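PDB 6JMB: ofchtiv-allosamidin, which probably hydrolyses beta-1,4 linkages in chitin as an insect group IV, family 18 chitinase, and holds the inhibitor allosamidin in its substrate cleft. Local coordinates for residues A[151-154]-A[155-158]; A[349-352]-A[353-357]. All blocks are in the same frame, centred on the assembly; numbering follows the deposited sequence.

Interaction 1. Residues A[151-154]-A[155-158]; sequences REEF and DNYG
D155 folds back on R151, one turn earlier, at the C-terminal end of helix 138-154, an outer helix of the family 18 TIM barrel that leads into strand 160-165. Its backbone N gives R151 O a 3.0 Å hydrogen bond of the helical i to i+4 kind, while its carboxylate meets the arginine side chain in a salt bridge, R151 NH1 to D155 OD1 at 3.0 Å. OD1 lies in the guanidinium plane, but NH1 comes to the syn side of that oxygen, 26° out of the carboxylate plane, the two flat groups being turned 49° apart. The guanidinium is shared: NE bonds Y184 O and NH2 pairs with D186, which should fix its rotation. Beyond this turn the backbone tightens to i to i+3 bonds, N156 N to E153 O at 3.1 Å and Y157 N to F154 O at 2.9 Å. The buried side chain of F154 packs against I113 of helix 99-116. E153 bends at chi2 (67°), which brings OE2 to the edge of the Y157 ring, 3.4 Å from CE1. A water completes this link, donating to E153 OE2 at 2.7 Å and lying 3.0 Å from Y157 OH.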
loop_
_atom_site.group_PDB
_atom_site.type_symbol
_atom_site.label_atom_id
_atom_site.label_comp_id
_atom_site.label_asym_id
_atom_site.label_seq_id
_atom_site.Cartn_x
_atom_site.Cartn_y
_atom_site.Cartn_z
ATOM N N ARG A 151 5.460 21.334 1.464
ATOM C CA ARG A 151 6.815 21.373 0.928
ATOM C C ARG A 151 7.534 22.647 1.339
ATOM O O ARG A 151 8.698 22.602 1.756
ATOM C CB ARG A 151 6.777 21.249 -0.595
ATOM C CG ARG A 151 8.097 21.584 -1.285
ATOM C CD ARG A 151 9.228 20.692 -0.799
ATOM N NE ARG A 151 8.942 19.287 -1.057
ATOM C CZ ARG A 151 9.708 18.276 -0.662
ATOM N NH1 ARG A 151 10.820 18.508 0.027
ATOM N NH2 ARG A 151 9.359 17.031 -0.954
ATOM N N GLU A 152 6.854 23.792 1.238
ATOM C CA GLU A 152 7.482 25.062 1.590
ATOM C C GLU A 152 7.973 25.061 3.032
ATOM O O GLU A 152 9.081 25.531 3.320
ATOM C CB GLU A 152 6.500 26.205 1.349
ATOM C CG GLU A 152 6.383 26.579 -0.120
ATOM C CD GLU A 152 5.229 27.517 -0.404
ATOM O OE1 GLU A 152 4.425 27.781 0.515
ATOM O OE2 GLU A 152 5.131 27.992 -1.557
ATOM N N GLU A 153 7.179 24.513 3.950
ATOM C CA GLU A 153 7.609 24.478 5.343
ATOM C C GLU A 153 8.659 23.402 5.579
ATOM O O GLU A 153 9.649 23.636 6.286
ATOM C CB GLU A 153 6.409 24.241 6.254
ATOM C CG GLU A 153 6.754 24.259 7.733
ATOM C CD GLU A 153 7.193 25.627 8.210
ATOM O OE1 GLU A 153 6.797 26.634 7.584
ATOM O OE2 GLU A 153 7.931 25.693 9.215
ATOM N N PHE A 154 8.460 22.215 5.001
ATOM C CA PHE A 154 9.363 21.100 5.277
ATOM C C PHE A 154 10.772 21.375 4.766
ATOM O O PHE A 154 11.745 20.842 5.313
ATOM C CB PHE A 154 8.824 19.815 4.644
ATOM C CG PHE A 154 7.773 19.110 5.463
ATOM C CD1 PHE A 154 7.030 19.785 6.419
ATOM C CD2 PHE A 154 7.535 17.758 5.268
ATOM C CE1 PHE A 154 6.055 19.123 7.162
ATOM C CE2 PHE A 154 6.571 17.094 6.007
ATOM C CZ PHE A 154 5.830 17.772 6.953
ATOM N N ASP A 155 10.905 22.196 3.720
ATOM C CA ASP A 155 12.226 22.497 3.180
ATOM C C ASP A 155 13.102 23.253 4.171
ATOM O O ASP A 155 14.331 23.214 4.049
ATOM C CB ASP A 155 12.104 23.257 1.859
ATOM C CG ASP A 155 11.958 22.329 0.660
ATOM O OD1 ASP A 155 12.078 21.096 0.829
ATOM O OD2 ASP A 155 11.731 22.840 -0.458
ATOM N N ASN A 156 12.504 23.932 5.154
ATOM C CA ASN A 156 13.294 24.566 6.206
ATOM C C ASN A 156 13.974 23.549 7.112
ATOM O O ASN A 156 14.910 23.907 7.834
ATOM C CB ASN A 156 12.413 25.488 7.045
ATOM C CG ASN A 156 11.881 26.660 6.250
ATOM O OD1 ASN A 156 12.629 27.331 5.539
ATOM N ND2 ASN A 156 10.578 26.905 6.352
ATOM N N TYR A 157 13.531 22.292 7.088
ATOM C CA TYR A 157 14.061 21.263 7.968
ATOM C C TYR A 157 14.647 20.066 7.226
ATOM O O TYR A 157 15.092 19.114 7.878
ATOM C CB TYR A 157 12.972 20.787 8.942
ATOM C CG TYR A 157 12.293 21.908 9.713
ATOM C CD1 TYR A 157 11.173 22.551 9.204
ATOM C CD2 TYR A 157 12.768 22.314 10.956
ATOM C CE1 TYR A 157 10.547 23.575 9.901
ATOM C CE2 TYR A 157 12.146 23.332 11.666
ATOM C CZ TYR A 157 11.037 23.959 11.134
ATOM O OH TYR A 157 10.415 24.973 11.834
ATOM N N GLY A 158 14.654 20.075 5.896
ATOM C CA GLY A 158 15.167 18.940 5.149
ATOM C C GLY A 158 14.312 17.693 5.223
ATOM O O GLY A 158 14.828 16.584 5.053
HETATM O O HOH W 1 9.893 27.353 10.132
#

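Interaction 2. Residues A[349-352]-A[353-357]; sequences TDDF and HGLCG
Two consecutive type I beta turns, D351 to G354 and G354 to G357, are tied together by the carboxylate of D351, whose two oxygens each accept a backbone N-H from the second turn. L355 N reaches D351 OD1 at 3.0 Å and C356 N reaches D351 OD2 at 2.8 Å, both on the syn sides and somewhat out of the carboxylate plane. With CG swung opposite the backbone N (chi1 -176°), the acid leans over the turn that its own carbonyl closes through G354 N to D351 O, 3.0 Å. A water donates to D351 OD1 at 2.9 Å and accepts from H353 N at 2.8 Å, giving OD1 a second partner. The loop runs from strand 341-345, the last strand of the TIM barrel, to helix 362-373, and the disulfide of C356 with C290 joins it to helix 286-295. D351 OD2 lies close by, 3.2 Å from C356 CB. An alanine at D351 would remove both acceptors and is likely to leave the backbone N-H groups of L355 and C356 without their mates, freeing the second turn to shift against the first. Further round, F352 and H353 project side by side, an oblique pair with ring planes 43° apart. F352 CE2 sits over one face of the imidazole, toward its rim, 3.1 Å from H353 NE2. A separate edge-to-face contact joins the phenyl ring to F23.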
loop_
_atom_site.group_PDB
_atom_site.type_symbol
_atom_site.label_atom_id
_atom_site.label_comp_id
_atom_site.label_asym_id
_atom_site.label_seq_id
_atom_site.Cartn_x
_atom_site.Cartn_y
_atom_site.Cartn_z
ATOM N N THR A 349 2.859 -8.721 7.087
ATOM C CA THR A 349 2.295 -9.959 6.552
ATOM C C THR A 349 3.200 -10.649 5.538
ATOM O O THR A 349 2.751 -11.586 4.869
ATOM C CB THR A 349 0.879 -9.780 5.994
ATOM O OG1 THR A 349 0.906 -8.866 4.894
ATOM C CG2 THR A 349 -0.073 -9.260 7.070
ATOM N N ASP A 350 4.450 -10.215 5.390
ATOM C CA ASP A 350 5.420 -11.115 4.796
ATOM C C ASP A 350 5.530 -12.339 5.704
ATOM O O ASP A 350 5.077 -12.333 6.853
ATOM C CB ASP A 350 6.781 -10.415 4.666
ATOM C CG ASP A 350 7.659 -10.993 3.547
ATOM O OD1 ASP A 350 7.377 -12.091 3.013
ATOM O OD2 ASP A 350 8.662 -10.332 3.199
ATOM N N ASP A 351 6.136 -13.407 5.185
ATOM C CA ASP A 351 6.441 -14.568 6.023
ATOM C C ASP A 351 7.672 -14.225 6.865
ATOM O O ASP A 351 8.788 -14.703 6.642
ATOM C CB ASP A 351 6.625 -15.821 5.178
ATOM C CG ASP A 351 6.843 -17.068 6.012
ATOM O OD1 ASP A 351 6.419 -17.106 7.187
ATOM O OD2 ASP A 351 7.449 -18.021 5.477
ATOM N N PHE A 352 7.445 -13.352 7.849
ATOM C CA PHE A 352 8.556 -12.785 8.607
ATOM C C PHE A 352 9.253 -13.817 9.483
ATOM O O PHE A 352 10.450 -13.674 9.760
ATOM C CB PHE A 352 8.140 -11.520 9.375
ATOM C CG PHE A 352 7.057 -11.723 10.409
ATOM C CD1 PHE A 352 5.723 -11.796 10.038
ATOM C CD2 PHE A 352 7.371 -11.764 11.760
ATOM C CE1 PHE A 352 4.718 -11.946 10.998
ATOM C CE2 PHE A 352 6.375 -11.914 12.720
ATOM C CZ PHE A 352 5.051 -12.007 12.338
ATOM N N HIS A 353 8.549 -14.874 9.884
ATOM C CA HIS A 353 9.145 -15.956 10.657
ATOM C C HIS A 353 9.714 -17.069 9.782
ATOM O O HIS A 353 10.280 -18.030 10.318
ATOM C CB HIS A 353 8.107 -16.575 11.602
ATOM C CG HIS A 353 7.682 -15.686 12.732
ATOM N ND1 HIS A 353 8.570 -14.932 13.472
ATOM C CD2 HIS A 353 6.458 -15.461 13.269
ATOM C CE1 HIS A 353 7.910 -14.275 14.410
ATOM N NE2 HIS A 353 6.626 -14.578 14.308
ATOM N N GLY A 354 9.559 -16.985 8.462
ATOM C CA GLY A 354 10.089 -18.010 7.581
ATOM C C GLY A 354 9.438 -19.365 7.737
ATOM O O GLY A 354 10.082 -20.390 7.483
ATOM N N LEU A 355 8.163 -19.399 8.125
ATOM C CA LEU A 355 7.477 -20.662 8.364
ATOM C C LEU A 355 7.153 -21.410 7.080
ATOM O O LEU A 355 6.843 -22.606 7.141
ATOM C CB LEU A 355 6.191 -20.418 9.149
ATOM C CG LEU A 355 6.359 -19.703 10.486
ATOM C CD1 LEU A 355 5.015 -19.532 11.177
ATOM C CD2 LEU A 355 7.336 -20.467 11.372
ATOM N N CYS A 356 7.221 -20.748 5.928
ATOM C CA CYS A 356 6.816 -21.350 4.665
ATOM C C CYS A 356 7.981 -21.876 3.835
ATOM O O CYS A 356 7.779 -22.264 2.678
ATOM C CB CYS A 356 5.947 -20.377 3.867
ATOM S SG CYS A 356 4.383 -20.044 4.718
ATOM N N GLY A 357 9.192 -21.898 4.391
ATOM C CA GLY A 357 10.289 -22.642 3.806
ATOM C C GLY A 357 11.155 -21.904 2.809
ATOM O O GLY A 357 12.067 -22.521 2.238
HETATM O O HOH W 2 5.830 -15.553 9.533
#

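Overall arrangement
Interactions 1 and 2 are independent local turns on the same barrel, with centres 39 Å apart and nearest atoms about 26 Å apart. In TIM-barrel terms they belong to different ends. Residues 151-158 lead from a helix into a strand, away from the catalytic mouth, with their centre about 25 Å from the centre of the chain. Residues 349-357 follow strand 341-345, whose last residue, W345, lines the allosamidin pocket, and the side chain of F352 is about 13 Å from a bound N-acetylallosamine unit. Strand 120-124, which ends at the pocket residue D124, precedes helix 138-154, but residues 151-158 come at the far end of that helix.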